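Local coordinates for protein SusD homolog (Bacteroides thetaiotaomicron, PDB 4MRU) that probably binds mucin O-glycans at the cell surface as a SusD-like outer membrane lipoprotein of the TPR-like class, at residues L202-A207 and S221-A226. Sequence-based numbering, arbitrary orientation.
Sequences LQLRMA and SIAEKA. With EDO (1,2-ethanediol), chain E; EDO (1,2-ethanediol), chain F.
Ala207 and Ala223 meet methyl to methyl, CB of Ala207 lying 3.8 Å from CB of Ala223, and illustrate how small residues bring two helices close. With methyls at this seam, the axes of 202-207 and 221-226 approach to 8.3 Å while running antiparallel at 156°. Leu204 closes one flank: with CG anti to the backbone N (chi1 178°), its CD1 reaches the Ala223 methyl at 3.7 Å, so that this methyl is touched by both Leu204 and Ala207. Ile222 works from the other flank, its CG2 branch directed at the opposing helix, where it packs 4.1 Å from Ala207 CB and also rests against the carbonyl O of Gln203. No hydrogen bond joins the two segments directly. Gln203 extends past Ala226, its OE1 3.8 Å from that residue's CB, and its amide holds a 1,2-ethanediol, probably from the crystallisation liquor, at both ends: O2 donates to OE1 at 2.6 Å, and NE2 donates to O1 with a nearly straight N-H...O angle of 166°. An alanine in place of Gln203 would strip the amide from the diol and would probably leave the Ala226 methyl less covered on the side where OE1 lay. Arg205 leaves the helix on the side turned from 221-226, its chain bent at chi3, and forms a salt bridge with Glu329, while Leu204 also packs on Leu333 of helix 327-339. Helices 192-209 and 216-229, joined by a short connection, thus form an antiparallel helical hairpin, consistent with the TPR-like helical architecture of SusD-family proteins.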
loop_
_atom_site.group_PDB
_atom_site.type_symbol
_atom_site.label_atom_id
_atom_site.label_comp_id
_atom_site.label_asym_id
_atom_site.label_seq_id
_atom_site.Cartn_x
_atom_site.Cartn_y
_atom_site.Cartn_z
ATOM N N LEU A 202 6.687 -4.454 10.041
ATOM C CA LEU A 202 6.028 -5.278 9.030
ATOM C C LEU A 202 5.236 -6.402 9.677
ATOM O O LEU A 202 4.129 -6.694 9.223
ATOM C CB LEU A 202 7.056 -5.874 8.100
ATOM C CG LEU A 202 6.595 -6.676 6.886
ATOM C CD1 LEU A 202 5.659 -5.855 6.025
ATOM C CD2 LEU A 202 7.812 -7.136 6.090
ATOM N N GLN A 203 5.793 -7.045 10.713
ATOM C CA GLN A 203 5.035 -8.054 11.471
ATOM C C GLN A 203 3.745 -7.451 12.041
ATOM O O GLN A 203 2.694 -8.080 11.998
ATOM C CB GLN A 203 5.842 -8.631 12.607
ATOM C CG GLN A 203 7.014 -9.502 12.205
ATOM C CD GLN A 203 7.943 -9.806 13.394
ATOM O OE1 GLN A 203 8.248 -8.934 14.217
ATOM N NE2 GLN A 203 8.390 -11.060 13.478
ATOM N N LEU A 204 3.829 -6.238 12.552
ATOM C CA LEU A 204 2.663 -5.537 13.074
ATOM C C LEU A 204 1.603 -5.282 11.985
ATOM O O LEU A 204 0.417 -5.509 12.186
ATOM C CB LEU A 204 3.106 -4.220 13.707
ATOM C CG LEU A 204 2.007 -3.311 14.265
ATOM C CD1 LEU A 204 1.185 -4.036 15.319
ATOM C CD2 LEU A 204 2.621 -2.055 14.841
ATOM N N ARG A 205 2.055 -4.797 10.833
ATOM C CA ARG A 205 1.160 -4.536 9.716
ATOM C C ARG A 205 0.429 -5.814 9.286
ATOM O O ARG A 205 -0.763 -5.830 9.129
ATOM C CB ARG A 205 1.954 -4.001 8.535
ATOM C CG ARG A 205 1.104 -3.707 7.328
ATOM C CD ARG A 205 1.950 -3.591 6.053
ATOM N NE ARG A 205 2.411 -2.226 5.842
ATOM C CZ ARG A 205 3.219 -1.867 4.844
ATOM N NH1 ARG A 205 3.661 -2.786 3.989
ATOM N NH2 ARG A 205 3.582 -0.597 4.711
HETATM N N MSE A 206 1.196 -6.881 9.106
HETATM C CA MSE A 206 0.646 -8.149 8.651
HETATM C C MSE A 206 -0.251 -8.785 9.688
HETATM O O MSE A 206 -1.288 -9.346 9.341
HETATM C CB MSE A 206 1.807 -9.069 8.341
HETATM C CG MSE A 206 2.541 -8.630 7.078
HETATM SE SE MSE A 206 4.155 -9.760 6.835
HETATM C CE MSE A 206 3.414 -11.544 7.264
ATOM N N ALA A 207 0.095 -8.664 10.959
ATOM C CA ALA A 207 -0.815 -9.114 12.022
ATOM C C ALA A 207 -2.154 -8.391 11.950
ATOM O O ALA A 207 -3.213 -9.018 12.040
ATOM C CB ALA A 207 -0.168 -8.942 13.392
ATOM N N SER A 221 -1.040 -11.899 19.124
ATOM C CA SER A 221 0.173 -12.306 19.821
ATOM C C SER A 221 1.386 -11.846 19.047
ATOM O O SER A 221 2.290 -11.271 19.606
ATOM C CB SER A 221 0.192 -13.823 19.986
ATOM O OG SER A 221 1.384 -14.247 20.559
ATOM N N ILE A 222 1.349 -12.044 17.733
ATOM C CA ILE A 222 2.440 -11.567 16.857
ATOM C C ILE A 222 2.596 -10.053 16.976
ATOM O O ILE A 222 3.721 -9.555 17.171
ATOM C CB ILE A 222 2.198 -11.993 15.403
ATOM C CG1 ILE A 222 2.402 -13.508 15.269
ATOM C CG2 ILE A 222 3.103 -11.239 14.420
ATOM C CD1 ILE A 222 1.715 -14.099 14.042
ATOM N N ALA A 223 1.482 -9.325 16.923
ATOM C CA ALA A 223 1.527 -7.853 17.029
ATOM C C ALA A 223 2.096 -7.376 18.354
ATOM O O ALA A 223 2.934 -6.475 18.395
ATOM C CB ALA A 223 0.140 -7.272 16.836
ATOM N N GLU A 224 1.624 -7.982 19.442
ATOM C CA GLU A 224 2.092 -7.636 20.755
ATOM C C GLU A 224 3.590 -7.911 20.916
ATOM O O GLU A 224 4.329 -7.071 21.436
ATOM C CB GLU A 224 1.272 -8.379 21.833
ATOM C CG GLU A 224 -0.145 -7.822 21.904
ATOM C CD GLU A 224 -1.088 -8.590 22.816
ATOM O OE1 GLU A 224 -0.816 -9.756 23.175
ATOM O OE2 GLU A 224 -2.160 -8.053 23.144
ATOM N N LYS A 225 4.050 -9.063 20.462
ATOM C CA LYS A 225 5.476 -9.380 20.566
ATOM C C LYS A 225 6.324 -8.438 19.709
ATOM O O LYS A 225 7.439 -8.041 20.116
ATOM C CB LYS A 225 5.782 -10.820 20.176
ATOM C CG LYS A 225 5.296 -11.790 21.235
ATOM C CD LYS A 225 5.417 -13.247 20.752
ATOM C CE LYS A 225 4.888 -14.213 21.808
ATOM N NZ LYS A 225 5.405 -15.593 21.606
ATOM N N ALA A 226 5.796 -8.076 18.544
ATOM C CA ALA A 226 6.498 -7.176 17.624
ATOM C C ALA A 226 6.707 -5.789 18.235
ATOM O O ALA A 226 7.812 -5.266 18.209
ATOM C CB ALA A 226 5.733 -7.060 16.337
HETATM C C1 EDO E . 9.826 -11.723 16.756
HETATM O O1 EDO E . 10.424 -11.523 15.476
HETATM C C2 EDO E . 9.534 -10.369 17.356
HETATM O O2 EDO E . 8.379 -9.885 16.682
HETATM C C1 EDO F . 6.227 -2.196 1.881
HETATM O O1 EDO F . 5.002 -2.769 1.411
HETATM C C2 EDO F . 6.183 -0.811 1.335
HETATM O O2 EDO F . 5.059 -0.237 1.977
#